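Local coordinates for protein aminopeptidase C (Lactobacillus rhamnosus, PDB 4K7C) that probably acts as a cysteine aminopeptidase that removes amino acids from the N-terminal ends of peptides, as in its PepC and bleomycin hydrolase relatives, at residues D91-Q96 with V155-M160. Residues are numbered along the deposited sequence; the frame is centred on the assembly and turned at random.
Sequences DFELSQ and VPKSVM
Two loop segments, 91-96 and 155-160, share a single beta bridge with an antiparallel bond pattern: Leu94 and Pro156 form a non-hydrogen-bonded pair, flanked by nearly straight bonds from Lys157 N to Glu93 O (3.0 Å, 170°) and from Ser95 N to Val155 O (2.8 Å, 171°). Proline suits this place, since no N-H is needed there. Pro156 CB packs obliquely against Phe92 CZ (3.8 Å), and Phe226 and Phe248 also pack on the Pro156 ring. Lys157 runs alongside Glu93 in the same direction, extended until chi4 (58°) bends its end, so that Lys157 CD lies 3.3 Å from Glu93 OE1 and Lys157 NZ reaches Gln96 OE1 in the amide's carbonyl plane at 2.7 Å. The Gln96 chain bends at chi2 and gives NE2 to Glu93 OE2 (3.0 Å), so one amide serves both charged neighbours and its rotation is fixed; the direct Glu93-Lys157 salt bridge is long. An alanine at Lys157 removes NZ and the aliphatic chain, and would probably leave the Gln96 amide and the Glu93 carboxylate less firmly held. Ser95 OG, anti to its backbone N, donates to a lone pair of Met160 O (2.6 Å; selenomethionine in this crystal) and accepts from Tyr98 N, roles a small hydroxyl can combine. The result is a loop-to-loop junction at a helix N-cap, Ser95 starting helix 96-117 in this papain-like peptidase.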
ATOM      1  N   ASP A  91     -12.372  -2.688 -28.980  1.00 24.16           N
ATOM      2  CA  ASP A  91     -11.390  -3.295 -28.054  1.00 23.86           C
ATOM      3  C   ASP A  91     -11.259  -4.826 -28.116  1.00 23.71           C
ATOM      4  O   ASP A  91     -10.716  -5.508 -27.187  1.00 22.05           O
ATOM      5  CB  ASP A  91     -11.665  -2.861 -26.619  1.00 25.70           C
ATOM      6  CG  ASP A  91     -11.496  -1.335 -26.426  1.00 25.71           C
ATOM      7  OD1 ASP A  91     -10.912  -0.628 -27.279  1.00 27.18           O
ATOM      8  OD2 ASP A  91     -12.061  -0.851 -25.401  1.00 28.01           O
ATOM      9  N   PHE A  92     -11.777  -5.393 -29.183  1.00 21.40           N
ATOM     10  CA  PHE A  92     -11.729  -6.855 -29.315  1.00 20.42           C
ATOM     11  C   PHE A  92     -10.266  -7.344 -29.247  1.00 20.00           C
ATOM     12  O   PHE A  92      -9.343  -6.656 -29.750  1.00 20.40           O
ATOM     13  CB  PHE A  92     -12.286  -7.275 -30.652  1.00 19.19           C
ATOM     14  CG  PHE A  92     -12.219  -8.774 -30.852  1.00 19.23           C
ATOM     15  CD1 PHE A  92     -13.067  -9.628 -30.165  1.00 20.84           C
ATOM     16  CD2 PHE A  92     -11.275  -9.307 -31.712  1.00 22.57           C
ATOM     17  CE1 PHE A  92     -13.011 -11.023 -30.363  1.00 21.75           C
ATOM     18  CE2 PHE A  92     -11.237 -10.693 -31.909  1.00 22.30           C
ATOM     19  CZ  PHE A  92     -12.055 -11.535 -31.200  1.00 19.66           C
ATOM     20  N   GLU A  93     -10.022  -8.452 -28.543  1.00 20.10           N
ATOM     21  CA  GLU A  93      -8.671  -9.022 -28.509  1.00 20.00           C
ATOM     22  C   GLU A  93      -8.632 -10.496 -28.983  1.00 18.97           C
ATOM     23  O   GLU A  93      -9.532 -11.251 -28.702  1.00 19.67           O
ATOM     24  CB  GLU A  93      -8.049  -9.021 -27.103  1.00 21.53           C
ATOM     25  CG  GLU A  93      -7.216  -7.880 -26.633  1.00 25.72           C
ATOM     26  CD  GLU A  93      -6.620  -8.157 -25.229  1.00 21.55           C
ATOM     27  OE1 GLU A  93      -7.429  -8.182 -24.289  1.00 21.20           O
ATOM     28  OE2 GLU A  93      -5.398  -8.492 -25.084  1.00 21.91           O
ATOM     29  N   LEU A  94      -7.560 -10.822 -29.708  1.00 19.01           N
ATOM     30  CA  LEU A  94      -7.236 -12.200 -30.055  1.00 19.36           C
ATOM     31  C   LEU A  94      -6.382 -12.815 -28.978  1.00 18.86           C
ATOM     32  O   LEU A  94      -5.644 -12.059 -28.254  1.00 17.58           O
ATOM     33  CB  LEU A  94      -6.511 -12.226 -31.398  1.00 17.70           C
ATOM     34  CG  LEU A  94      -7.323 -11.688 -32.589  1.00 18.60           C
ATOM     35  CD1 LEU A  94      -6.486 -11.226 -33.826  1.00 18.21           C
ATOM     36  CD2 LEU A  94      -8.406 -12.706 -32.981  1.00 18.16           C
ATOM     37  N   SER A  95      -6.379 -14.149 -28.915  1.00 18.12           N
ATOM     38  CA  SER A  95      -5.617 -14.865 -27.913  1.00 16.51           C
ATOM     39  C   SER A  95      -4.114 -14.866 -28.213  1.00 15.15           C
ATOM     40  O   SER A  95      -3.643 -15.567 -29.085  1.00 16.10           O
ATOM     41  CB  SER A  95      -6.090 -16.298 -27.810  1.00 18.39           C
ATOM     42  OG  SER A  95      -5.404 -17.051 -26.907  1.00 15.04           O
ATOM     43  N   GLN A  96      -3.367 -14.136 -27.390  1.00 15.41           N
ATOM     44  CA  GLN A  96      -1.890 -14.270 -27.459  1.00 16.47           C
ATOM     45  C   GLN A  96      -1.339 -15.550 -26.861  1.00 15.91           C
ATOM     46  O   GLN A  96      -0.242 -15.901 -27.176  1.00 17.19           O
ATOM     47  CB  GLN A  96      -1.243 -13.038 -26.806  1.00 16.35           C
ATOM     48  CG  GLN A  96      -1.861 -11.744 -27.260  1.00 17.15           C
ATOM     49  CD  GLN A  96      -2.952 -11.238 -26.401  1.00 18.08           C
ATOM     50  OE1 GLN A  96      -3.490 -11.939 -25.526  1.00 17.88           O
ATOM     51  NE2 GLN A  96      -3.408  -9.990 -26.717  1.00 19.14           N
ATOM     52  N   VAL A 155      -7.727 -17.562 -32.508  1.00 16.22           N
ATOM     53  CA  VAL A 155      -8.957 -17.521 -31.748  1.00 16.04           C
ATOM     54  C   VAL A 155      -9.116 -16.202 -30.945  1.00 18.42           C
ATOM     55  O   VAL A 155      -8.105 -15.553 -30.612  1.00 17.11           O
ATOM     56  CB  VAL A 155      -9.102 -18.746 -30.811  1.00 17.75           C
ATOM     57  CG1 VAL A 155      -8.976 -20.038 -31.594  1.00 15.69           C
ATOM     58  CG2 VAL A 155      -8.133 -18.719 -29.634  1.00 16.80           C
ATOM     59  N   PRO A 156     -10.356 -15.840 -30.629  1.00 16.24           N
ATOM     60  CA  PRO A 156     -10.587 -14.783 -29.645  1.00 17.19           C
ATOM     61  C   PRO A 156      -9.856 -15.081 -28.343  1.00 16.08           C
ATOM     62  O   PRO A 156      -9.729 -16.190 -27.889  1.00 16.17           O
ATOM     63  CB  PRO A 156     -12.081 -14.860 -29.413  1.00 15.67           C
ATOM     64  CG  PRO A 156     -12.632 -15.418 -30.683  1.00 17.89           C
ATOM     65  CD  PRO A 156     -11.648 -16.507 -30.961  1.00 17.67           C
ATOM     66  N   LYS A 157      -9.450 -14.018 -27.681  1.00 18.69           N
ATOM     67  CA  LYS A 157      -8.871 -14.111 -26.368  1.00 18.68           C
ATOM     68  C   LYS A 157      -9.735 -14.872 -25.363  1.00 17.95           C
ATOM     69  O   LYS A 157      -9.241 -15.708 -24.628  1.00 19.09           O
ATOM     70  CB  LYS A 157      -8.476 -12.685 -25.863  1.00 20.00           C
ATOM     71  CG  LYS A 157      -7.538 -12.777 -24.622  1.00 23.20           C
ATOM     72  CD  LYS A 157      -7.398 -11.430 -23.967  1.00 27.95           C
ATOM     73  CE  LYS A 157      -6.482 -11.462 -22.807  1.00 31.57           C
ATOM     74  NZ  LYS A 157      -5.174 -11.959 -23.356  1.00 33.64           N
ATOM     75  N   SER A 158     -11.028 -14.619 -25.339  1.00 17.18           N
ATOM     76  CA  SER A 158     -11.944 -15.324 -24.448  1.00 19.01           C
ATOM     77  C   SER A 158     -11.948 -16.811 -24.623  1.00 19.13           C
ATOM     78  O   SER A 158     -12.311 -17.499 -23.728  1.00 18.09           O
ATOM     79  CB  SER A 158     -13.391 -14.821 -24.614  1.00 19.10           C
ATOM     80  OG  SER A 158     -13.871 -15.105 -25.916  1.00 18.70           O
ATOM     81  N   VAL A 159     -11.497 -17.292 -25.793  1.00 15.68           N
ATOM     82  CA  VAL A 159     -11.559 -18.708 -26.125  1.00 17.26           C
ATOM     83  C   VAL A 159     -10.312 -19.488 -25.718  1.00 17.24           C
ATOM     84  O   VAL A 159     -10.392 -20.724 -25.477  1.00 19.09           O
ATOM     85  CB  VAL A 159     -11.850 -18.845 -27.650  1.00 15.95           C
ATOM     86  CG1 VAL A 159     -11.747 -20.288 -28.112  1.00 17.19           C
ATOM     87  CG2 VAL A 159     -13.256 -18.345 -27.964  1.00 19.09           C
HETATM   88  N   MSE A 160      -9.186 -18.805 -25.596  1.00 17.44           N
HETATM   89  CA  MSE A 160      -7.968 -19.353 -25.016  1.00 16.41           C
HETATM   90  C   MSE A 160      -7.323 -18.257 -24.124  1.00 17.56           C
HETATM   91  O   MSE A 160      -6.426 -17.521 -24.574  1.00 15.79           O
HETATM   92  CB  MSE A 160      -6.908 -19.862 -25.960  1.00 17.20           C
HETATM   93  CG  MSE A 160      -6.043 -20.735 -25.130  1.00 19.23           C
HETATM   94 SE   MSE A 160      -4.669 -21.637 -26.247  1.00 20.69          SE
HETATM   95  CE  MSE A 160      -3.887 -22.850 -24.949  1.00 20.68           C
TER
HETATM   96  O   HOH W   1     -12.067 -12.242 -26.893  1.00 20.12           O